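Local atomic coordinates of P-granule scaffold protein (Caenorhabditis japonica, PDB entry 5W4D), a protein that serves as a scaffold of P granules, the germ-cell RNA-protein condensates, and probably supports their assembly and their role in mRNA repression. Residues Y25-D30 / Q203-L208; D171-T176 / D188-I193; N196-L201 / D210-G215. The protein carries 2 engineered substitutions. All coordinates share one frame; numbering follows the deposited sequence.

Interaction 1. Residues Y25-D30 / Q203-L208; sequences YAVNND and QTKPKL
The carboxylate of Asp30 is approached by Lys205 from above its plane: NZ lies 61° out of that plane and 3.1 Å from OD2, a salt bridge that is also a hydrogen bond. The other oxygen, OD1, packs 3.8 Å from Leu208 CB, in the first turn of helix 206-213. The second flat group is the Tyr25 ring, with Asn29 ND2 over the centre of one face, 3.2 Å above the plane; the same amide nitrogen donates to a lone pair of Tyr25 O, in the carbonyl plane, at 3.0 Å, at the last turn of helix 20-28.

Both segments are junctions between helices. Asn29 separates helix 20-28 from helix 30-35, and Lys205 sits at the N-cap position between helix 187-204 and helix 206-213, with Pro206 opening the new helix. A water 2.8 Å from Asp30 OD1 donates to it and accepts from Leu208 N, so the carboxylate serves a helix-start N-H at second hand; that helix end and the lysine together would probably stabilise its negative charge.

Lys205 runs extended until a bend at its last torsion (chi4 -57°), which turns NZ toward Asp30 OD2 while CE passes 3.9 Å from Val27 CA. Beside the charged pair the contact becomes apolar, Ala26 CB meeting Leu208 CD2 at 4.3 Å. Phe48 packs on both Ala26 and Leu208, and Leu33 of helix 30-35 also touches Leu208.

Interaction 2. Residues D171-T176 / D188-I193; sequences DAYVFT and DEVEVI
Val190 is the first residue of 188-193 to reach across, its CG2 meeting the methyl CG2 of Thr176 tip to tip at 3.8 Å. With CG1 anti to the backbone N (chi1 172°), its other branch extends to Tyr173 CE1 at 4.2 Å, the two side chains crossing at about a right angle. One turn on, Ile193 inserts its CG2 methyl between Ala172 and Tyr173, 4.0 Å from Ala172 CB and 4.1 Å from Tyr173 CB.

These residues pack helix 169-179 against helix 187-204, the next long helix in the chain; the short segments cross at -136° with axes 10.0 Å apart. Phe157 of helix 153-160 touches both Thr176 and Val190, while Leu132 of the second subunit packs on Ile193.

Thr176 can offer carbon to Val190 because its hydroxyl is turned back on its own helix: OG1 donates to Ala172 O at 2.8 Å, from the opposite face of the carbonyl to Thr176 N. Just past the segment, Arg194 NH1 is hydrogen-bonded to Tyr173 OH, a polar link between the two helices. Between the segments themselves the contact is almost wholly carbon, so there it probably relies on close fit and burial.

Interaction 3. Residues N196-L201 / D210-G215; sequences NFLNRL and DIMRNG. Engineered in segment 210-215: Met212 (natural residue Ile).
Arg213 NH2 is gripped twice: it donates to a water 3.0 Å away, which in turn donates to Asn199 OD1, and it forms a salt bridge with Asp202. The guanidinium thus ties the outer edge of a helical hairpin in which helix 206-213 returns, after a turn at Lys205, antiparallel along the preceding helix 187-204. The water lies in the guanidinium plane at its edge, whereas Leu198 CD1 lies over one face, 4.1 Å above it. Leu198 CB lies on that same side, 3.6 Å from NH2.

Leu198 reaches the other way too: CD2 packs 3.8 Å from SE of Met212, an engineered selenomethionine where the natural residue is isoleucine. Replacing Leu198 by an alanine would probably open a gap between the helices, leaving Met212 without one wall and the Arg213 guanidinium without the methyl over its face.

On the inner side Phe197, with CG anti to the backbone N (chi1 171°), swings its ring toward Met212, and Ile14 of strand 14-16 backs it. The two side chains cross at about a right angle in a Met-aromatic contact of the edge-on kind: SE lies in the ring plane, 3.7 Å from Phe197 CE2.

In the fold
All three contacts draw on helix 187-204. Interaction 2 joins its N-terminal half to helix 169-179 in the buried core, close to the second subunit, and is apolar between its two segments. Interaction 3 uses the following turns and is mixed: apolar on its inner side, with a water bridge and an arginine at the solvent-facing rim. Interaction 1, at the junction into helix 206-213 and about 19 Å between centres from interaction 2, is the charged, partly exposed one. Interactions 1 and 3 both involve helix 206-213, at its start and its end. Interactions 2 and 3 touch directly, where Tyr173 CE2 packs 3.7 Å from Met212 CE.

Interaction 1. Residues Y25-D30 / Q203-L208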
loop_
_atom_site.group_PDB
_atom_site.type_symbol
_atom_site.label_atom_id
_atom_site.label_comp_id
_atom_site.label_asym_id
_atom_site.label_seq_id
_atom_site.Cartn_x
_atom_site.Cartn_y
_atom_site.Cartn_z
ATOM N N TYR A 25 2.247 -26.950 -7.905
ATOM C CA TYR A 25 3.213 -27.668 -8.736
ATOM C C TYR A 25 4.581 -27.737 -8.052
ATOM O O TYR A 25 5.239 -28.794 -8.030
ATOM C CB TYR A 25 3.327 -26.994 -10.118
ATOM C CG TYR A 25 4.265 -27.774 -11.021
ATOM C CD1 TYR A 25 5.631 -27.564 -10.988
ATOM C CD2 TYR A 25 3.782 -28.766 -11.842
ATOM C CE1 TYR A 25 6.482 -28.323 -11.758
ATOM C CE2 TYR A 25 4.625 -29.532 -12.619
ATOM C CZ TYR A 25 5.970 -29.304 -12.567
ATOM O OH TYR A 25 6.814 -30.078 -13.344
ATOM N N ALA A 26 5.023 -26.621 -7.453
ATOM C CA ALA A 26 6.329 -26.592 -6.802
ATOM C C ALA A 26 6.358 -27.485 -5.569
ATOM O O ALA A 26 7.369 -28.140 -5.295
ATOM C CB ALA A 26 6.681 -25.156 -6.436
ATOM N N VAL A 27 5.255 -27.544 -4.820
ATOM C CA VAL A 27 5.125 -28.488 -3.713
ATOM C C VAL A 27 5.230 -29.933 -4.195
ATOM O O VAL A 27 5.938 -30.755 -3.597
ATOM C CB VAL A 27 3.798 -28.259 -2.965
ATOM C CG1 VAL A 27 3.501 -29.421 -2.020
ATOM C CG2 VAL A 27 3.874 -26.950 -2.206
ATOM N N ASN A 28 4.502 -30.279 -5.263
ATOM C CA ASN A 28 4.420 -31.660 -5.703
ATOM C C ASN A 28 5.650 -32.099 -6.489
ATOM O O ASN A 28 5.853 -33.305 -6.648
ATOM C CB ASN A 28 3.164 -31.870 -6.549
ATOM C CG ASN A 28 1.865 -31.953 -5.706
ATOM O OD1 ASN A 28 1.867 -32.444 -4.563
ATOM N ND2 ASN A 28 0.751 -31.518 -6.291
ATOM N N ASN A 29 6.444 -31.159 -7.020
ATOM C CA ASN A 29 7.537 -31.511 -7.936
ATOM C C ASN A 29 8.858 -30.876 -7.495
ATOM O O ASN A 29 9.736 -30.582 -8.314
ATOM C CB ASN A 29 7.203 -31.113 -9.377
ATOM C CG ASN A 29 5.973 -31.833 -9.913
ATOM O OD1 ASN A 29 6.079 -32.965 -10.428
ATOM N ND2 ASN A 29 4.796 -31.192 -9.813
ATOM N N ASP A 30 8.998 -30.685 -6.186
ATOM C CA ASP A 30 10.193 -30.136 -5.545
ATOM C C ASP A 30 11.451 -30.850 -6.030
ATOM O O ASP A 30 12.385 -30.234 -6.551
ATOM C CB ASP A 30 9.954 -30.314 -4.031
ATOM C CG ASP A 30 10.983 -29.658 -3.132
ATOM O OD1 ASP A 30 11.791 -28.846 -3.565
ATOM O OD2 ASP A 30 10.952 -29.975 -1.918
ATOM N N GLN A 203 12.553 -21.208 4.578
ATOM C CA GLN A 203 12.068 -21.818 5.814
ATOM C C GLN A 203 11.443 -23.188 5.571
ATOM O O GLN A 203 11.446 -24.032 6.479
ATOM C CB GLN A 203 11.087 -20.877 6.528
ATOM C CG GLN A 203 11.686 -19.493 6.877
ATOM C CD GLN A 203 10.752 -18.582 7.630
ATOM O OE1 GLN A 203 9.530 -18.638 7.492
ATOM N NE2 GLN A 203 11.332 -17.736 8.474
ATOM N N THR A 204 10.908 -23.441 4.368
ATOM C CA THR A 204 10.205 -24.668 4.050
ATOM C C THR A 204 10.886 -25.508 2.979
ATOM O O THR A 204 10.867 -26.737 3.083
ATOM C CB THR A 204 8.770 -24.366 3.580
ATOM O OG1 THR A 204 8.850 -23.573 2.396
ATOM C CG2 THR A 204 7.985 -23.595 4.669
ATOM N N LYS A 205 11.548 -24.886 2.002
ATOM C CA LYS A 205 12.096 -25.580 0.833
ATOM C C LYS A 205 13.442 -24.962 0.495
ATOM O O LYS A 205 13.635 -24.365 -0.570
ATOM C CB LYS A 205 11.126 -25.506 -0.363
ATOM C CG LYS A 205 9.945 -26.402 -0.198
ATOM C CD LYS A 205 9.158 -26.633 -1.478
ATOM C CE LYS A 205 7.964 -27.545 -1.190
ATOM N NZ LYS A 205 8.338 -28.868 -0.581
ATOM N N PRO A 206 14.419 -25.106 1.383
ATOM C CA PRO A 206 15.705 -24.447 1.149
ATOM C C PRO A 206 16.452 -24.880 -0.097
ATOM O O PRO A 206 17.224 -24.072 -0.614
ATOM C CB PRO A 206 16.507 -24.798 2.413
ATOM C CG PRO A 206 15.847 -25.994 2.982
ATOM C CD PRO A 206 14.377 -25.792 2.682
ATOM N N LYS A 207 16.321 -26.131 -0.560
ATOM C CA LYS A 207 17.064 -26.509 -1.762
ATOM C C LYS A 207 16.467 -25.843 -3.000
ATOM O O LYS A 207 17.203 -25.400 -3.894
ATOM C CB LYS A 207 17.080 -28.033 -1.925
ATOM C CG LYS A 207 17.800 -28.752 -0.801
ATOM C CD LYS A 207 17.502 -30.248 -0.827
ATOM C CE LYS A 207 18.516 -31.020 0.008
ATOM N NZ LYS A 207 18.755 -30.377 1.337
ATOM N N LEU A 208 15.141 -25.762 -3.059
ATOM C CA LEU A 208 14.495 -25.037 -4.157
ATOM C C LEU A 208 14.820 -23.551 -4.083
ATOM O O LEU A 208 15.105 -22.920 -5.100
ATOM C CB LEU A 208 12.981 -25.293 -4.136
ATOM C CG LEU A 208 12.183 -24.663 -5.287
ATOM C CD1 LEU A 208 12.610 -25.254 -6.641
ATOM C CD2 LEU A 208 10.706 -24.900 -5.049
HETATM O O HOH W 1 6.687 -30.730 -0.882
HETATM O O HOH W 2 13.614 -27.931 -1.576
#

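Interaction 2. Residues D171-T176 / D188-I193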
loop_
_atom_site.group_PDB
_atom_site.type_symbol
_atom_site.label_atom_id
_atom_site.label_comp_id
_atom_site.label_asym_id
_atom_site.label_seq_id
_atom_site.Cartn_x
_atom_site.Cartn_y
_atom_site.Cartn_z
ATOM N N ASP A 171 3.846 -13.514 -6.060
ATOM C CA ASP A 171 3.088 -13.096 -7.230
ATOM C C ASP A 171 3.760 -11.925 -7.939
ATOM O O ASP A 171 3.834 -11.893 -9.183
ATOM C CB ASP A 171 1.655 -12.710 -6.830
ATOM C CG ASP A 171 0.830 -13.880 -6.341
ATOM O OD1 ASP A 171 1.260 -15.045 -6.471
ATOM O OD2 ASP A 171 -0.328 -13.636 -5.906
ATOM N N ALA A 172 4.222 -10.930 -7.176
ATOM C CA ALA A 172 4.933 -9.801 -7.773
ATOM C C ALA A 172 6.133 -10.288 -8.569
ATOM O O ALA A 172 6.398 -9.792 -9.667
ATOM C CB ALA A 172 5.368 -8.809 -6.711
ATOM N N TYR A 173 6.850 -11.270 -8.028
ATOM C CA TYR A 173 8.021 -11.794 -8.721
ATOM C C TYR A 173 7.631 -12.572 -9.970
ATOM O O TYR A 173 8.242 -12.372 -11.029
ATOM C CB TYR A 173 8.856 -12.656 -7.769
ATOM C CG TYR A 173 10.128 -13.110 -8.415
ATOM C CD1 TYR A 173 11.188 -12.226 -8.547
ATOM C CD2 TYR A 173 10.245 -14.363 -8.935
ATOM C CE1 TYR A 173 12.349 -12.581 -9.183
ATOM C CE2 TYR A 173 11.426 -14.748 -9.580
ATOM C CZ TYR A 173 12.468 -13.849 -9.681
ATOM O OH TYR A 173 13.660 -14.159 -10.333
ATOM N N VAL A 174 6.583 -13.399 -9.891
ATOM C CA VAL A 174 6.172 -14.167 -11.065
ATOM C C VAL A 174 5.741 -13.213 -12.174
ATOM O O VAL A 174 6.140 -13.378 -13.333
ATOM C CB VAL A 174 5.048 -15.162 -10.713
ATOM C CG1 VAL A 174 4.508 -15.855 -11.968
ATOM C CG2 VAL A 174 5.547 -16.251 -9.743
ATOM N N PHE A 175 4.930 -12.195 -11.844
ATOM C CA PHE A 175 4.544 -11.221 -12.872
ATOM C C PHE A 175 5.775 -10.534 -13.463
ATOM O O PHE A 175 5.852 -10.321 -14.681
ATOM C CB PHE A 175 3.585 -10.165 -12.323
ATOM C CG PHE A 175 2.161 -10.652 -12.124
ATOM C CD1 PHE A 175 1.384 -11.076 -13.210
ATOM C CD2 PHE A 175 1.585 -10.600 -10.869
ATOM C CE1 PHE A 175 0.072 -11.505 -13.020
ATOM C CE2 PHE A 175 0.277 -11.011 -10.667
ATOM C CZ PHE A 175 -0.484 -11.468 -11.738
ATOM N N THR A 176 6.708 -10.108 -12.614
ATOM C CA THR A 176 7.922 -9.466 -13.105
ATOM C C THR A 176 8.628 -10.356 -14.115
ATOM O O THR A 176 9.033 -9.897 -15.193
ATOM C CB THR A 176 8.847 -9.126 -11.924
ATOM O OG1 THR A 176 8.187 -8.152 -11.107
ATOM C CG2 THR A 176 10.195 -8.552 -12.412
ATOM N N ASP A 188 17.128 -3.185 -8.819
ATOM C CA ASP A 188 17.402 -3.217 -7.393
ATOM C C ASP A 188 16.126 -3.530 -6.607
ATOM O O ASP A 188 16.154 -4.238 -5.598
ATOM C CB ASP A 188 17.996 -1.892 -6.937
ATOM C CG ASP A 188 19.435 -1.705 -7.401
ATOM O OD1 ASP A 188 20.129 -2.721 -7.655
ATOM O OD2 ASP A 188 19.862 -0.543 -7.496
ATOM N N GLU A 189 14.993 -3.014 -7.069
ATOM C CA GLU A 189 13.721 -3.331 -6.423
ATOM C C GLU A 189 13.333 -4.796 -6.641
ATOM O O GLU A 189 12.804 -5.455 -5.728
ATOM C CB GLU A 189 12.636 -2.382 -6.947
ATOM C CG GLU A 189 12.814 -0.960 -6.415
ATOM C CD GLU A 189 12.134 0.104 -7.221
ATOM O OE1 GLU A 189 10.996 -0.114 -7.669
ATOM O OE2 GLU A 189 12.717 1.198 -7.380
ATOM N N VAL A 190 13.571 -5.325 -7.847
ATOM C CA VAL A 190 13.278 -6.733 -8.110
ATOM C C VAL A 190 14.091 -7.613 -7.179
ATOM O O VAL A 190 13.601 -8.626 -6.667
ATOM C CB VAL A 190 13.520 -7.087 -9.596
ATOM C CG1 VAL A 190 13.393 -8.597 -9.827
ATOM C CG2 VAL A 190 12.570 -6.332 -10.528
ATOM N N GLU A 191 15.334 -7.212 -6.890
ATOM C CA GLU A 191 16.158 -7.990 -5.978
ATOM C C GLU A 191 15.553 -8.052 -4.581
ATOM O O GLU A 191 15.546 -9.121 -3.947
ATOM C CB GLU A 191 17.582 -7.411 -5.962
ATOM C CG GLU A 191 18.507 -8.164 -5.013
ATOM C CD GLU A 191 19.976 -7.708 -5.105
ATOM O OE1 GLU A 191 20.298 -6.793 -5.899
ATOM O OE2 GLU A 191 20.814 -8.276 -4.375
ATOM N N VAL A 192 14.978 -6.940 -4.097
ATOM C CA VAL A 192 14.320 -6.937 -2.795
ATOM C C VAL A 192 13.108 -7.859 -2.797
ATOM O O VAL A 192 12.876 -8.616 -1.843
ATOM C CB VAL A 192 13.913 -5.505 -2.399
ATOM C CG1 VAL A 192 13.158 -5.503 -1.096
ATOM C CG2 VAL A 192 15.144 -4.587 -2.272
ATOM N N ILE A 193 12.280 -7.769 -3.847
ATOM C CA ILE A 193 11.103 -8.641 -3.960
ATOM C C ILE A 193 11.516 -10.104 -3.939
ATOM O O ILE A 193 10.955 -10.905 -3.185
ATOM C CB ILE A 193 10.292 -8.291 -5.224
ATOM C CG1 ILE A 193 9.759 -6.857 -5.139
ATOM C CG2 ILE A 193 9.154 -9.288 -5.396
ATOM C CD1 ILE A 193 9.074 -6.383 -6.413
#

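Interaction 3. Residues N196-L201 / D210-G215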
loop_
_atom_site.group_PDB
_atom_site.type_symbol
_atom_site.label_atom_id
_atom_site.label_comp_id
_atom_site.label_asym_id
_atom_site.label_seq_id
_atom_site.Cartn_x
_atom_site.Cartn_y
_atom_site.Cartn_z
ATOM N N ASN A 196 12.660 -11.103 -0.533
ATOM C CA ASN A 196 11.546 -11.250 0.401
ATOM C C ASN A 196 10.908 -12.623 0.255
ATOM O O ASN A 196 10.581 -13.284 1.253
ATOM C CB ASN A 196 10.471 -10.194 0.163
ATOM C CG ASN A 196 10.818 -8.819 0.694
ATOM O OD1 ASN A 196 11.791 -8.627 1.440
ATOM N ND2 ASN A 196 10.042 -7.840 0.258
ATOM N N PHE A 197 10.701 -13.065 -0.992
ATOM C CA PHE A 197 10.101 -14.370 -1.199
ATOM C C PHE A 197 11.031 -15.474 -0.715
ATOM O O PHE A 197 10.600 -16.417 -0.034
ATOM C CB PHE A 197 9.740 -14.576 -2.675
ATOM C CG PHE A 197 9.314 -15.997 -2.975
ATOM C CD1 PHE A 197 8.217 -16.548 -2.323
ATOM C CD2 PHE A 197 10.002 -16.765 -3.873
ATOM C CE1 PHE A 197 7.844 -17.861 -2.568
ATOM C CE2 PHE A 197 9.615 -18.079 -4.137
ATOM C CZ PHE A 197 8.534 -18.615 -3.475
ATOM N N LEU A 198 12.304 -15.375 -1.075
ATOM C CA LEU A 198 13.266 -16.411 -0.713
ATOM C C LEU A 198 13.450 -16.510 0.789
ATOM O O LEU A 198 13.719 -17.602 1.310
ATOM C CB LEU A 198 14.585 -16.130 -1.426
ATOM C CG LEU A 198 14.558 -16.309 -2.934
ATOM C CD1 LEU A 198 15.909 -15.982 -3.481
ATOM C CD2 LEU A 198 14.173 -17.737 -3.274
ATOM N N ASN A 199 13.312 -15.395 1.510
ATOM C CA ASN A 199 13.447 -15.459 2.961
ATOM C C ASN A 199 12.381 -16.364 3.558
ATOM O O ASN A 199 12.632 -17.070 4.541
ATOM C CB ASN A 199 13.363 -14.056 3.570
ATOM C CG ASN A 199 14.616 -13.245 3.333
ATOM O OD1 ASN A 199 15.681 -13.792 3.041
ATOM N ND2 ASN A 199 14.495 -11.916 3.465
ATOM N N ARG A 200 11.191 -16.380 2.956
ATOM C CA ARG A 200 10.126 -17.282 3.373
ATOM C C ARG A 200 10.335 -18.702 2.833
ATOM O O ARG A 200 10.210 -19.683 3.582
ATOM C CB ARG A 200 8.764 -16.708 2.939
ATOM C CG ARG A 200 7.635 -17.622 3.276
ATOM C CD ARG A 200 7.495 -17.912 4.811
ATOM N NE ARG A 200 6.313 -18.753 5.068
ATOM C CZ ARG A 200 6.287 -19.835 5.850
ATOM N NH1 ARG A 200 7.356 -20.227 6.534
ATOM N NH2 ARG A 200 5.166 -20.539 5.945
ATOM N N LEU A 201 10.678 -18.845 1.549
ATOM C CA LEU A 201 10.821 -20.184 0.982
ATOM C C LEU A 201 11.978 -20.944 1.630
ATOM O O LEU A 201 11.910 -22.171 1.753
ATOM C CB LEU A 201 11.025 -20.087 -0.543
ATOM C CG LEU A 201 11.030 -21.409 -1.291
ATOM C CD1 LEU A 201 9.667 -22.070 -1.182
ATOM C CD2 LEU A 201 11.462 -21.215 -2.745
ATOM N N ASP A 210 17.519 -22.293 -3.026
ATOM C CA ASP A 210 18.915 -22.155 -3.454
ATOM C C ASP A 210 19.034 -22.130 -4.977
ATOM O O ASP A 210 19.884 -21.422 -5.535
ATOM C CB ASP A 210 19.729 -23.310 -2.865
ATOM C CG ASP A 210 21.215 -23.189 -3.170
ATOM O OD1 ASP A 210 21.832 -22.203 -2.714
ATOM O OD2 ASP A 210 21.753 -24.073 -3.871
ATOM N N ILE A 211 18.216 -22.931 -5.661
ATOM C CA ILE A 211 18.149 -22.877 -7.121
ATOM C C ILE A 211 17.737 -21.487 -7.580
ATOM O O ILE A 211 18.318 -20.910 -8.504
ATOM C CB ILE A 211 17.171 -23.938 -7.660
ATOM C CG1 ILE A 211 17.571 -25.353 -7.223
ATOM C CG2 ILE A 211 17.043 -23.844 -9.188
ATOM C CD1 ILE A 211 18.914 -25.813 -7.679
HETATM N N MSE A 212 16.688 -20.952 -6.979
HETATM C CA MSE A 212 16.206 -19.667 -7.374
HETATM C C MSE A 212 17.208 -18.540 -7.092
HETATM O O MSE A 212 17.338 -17.600 -7.873
HETATM C CB MSE A 212 14.898 -19.419 -6.670
HETATM C CG MSE A 212 14.111 -18.534 -7.460
HETATM SE SE MSE A 212 12.432 -18.400 -6.575
HETATM C CE MSE A 212 12.636 -16.600 -6.597
ATOM N N ARG A 213 17.947 -18.674 -5.988
ATOM C CA ARG A 213 18.911 -17.656 -5.589
ATOM C C ARG A 213 20.128 -17.668 -6.496
ATOM O O ARG A 213 20.660 -16.609 -6.851
ATOM C CB ARG A 213 19.336 -17.919 -4.147
ATOM C CG ARG A 213 20.202 -16.861 -3.510
ATOM C CD ARG A 213 20.409 -17.217 -2.049
ATOM N NE ARG A 213 19.393 -16.651 -1.159
ATOM C CZ ARG A 213 18.525 -17.349 -0.426
ATOM N NH1 ARG A 213 18.505 -18.674 -0.459
ATOM N NH2 ARG A 213 17.675 -16.707 0.376
ATOM N N ASN A 214 20.586 -18.870 -6.849
ATOM C CA ASN A 214 21.754 -19.066 -7.688
ATOM C C ASN A 214 21.256 -19.667 -8.983
ATOM O O ASN A 214 20.839 -18.923 -9.894
ATOM C CB ASN A 214 22.781 -19.962 -6.976
ATOM C CG ASN A 214 23.197 -19.424 -5.626
ATOM O OD1 ASN A 214 23.285 -18.215 -5.428
ATOM N ND2 ASN A 214 23.479 -20.325 -4.689
ATOM N N GLY A 215 21.240 -20.991 -9.125
ATOM C CA GLY A 215 20.734 -21.633 -10.321
ATOM C C GLY A 215 20.595 -23.130 -10.151
ATOM O O GLY A 215 20.402 -23.841 -11.139
HETATM O O HOH W 3 16.877 -13.819 0.858
#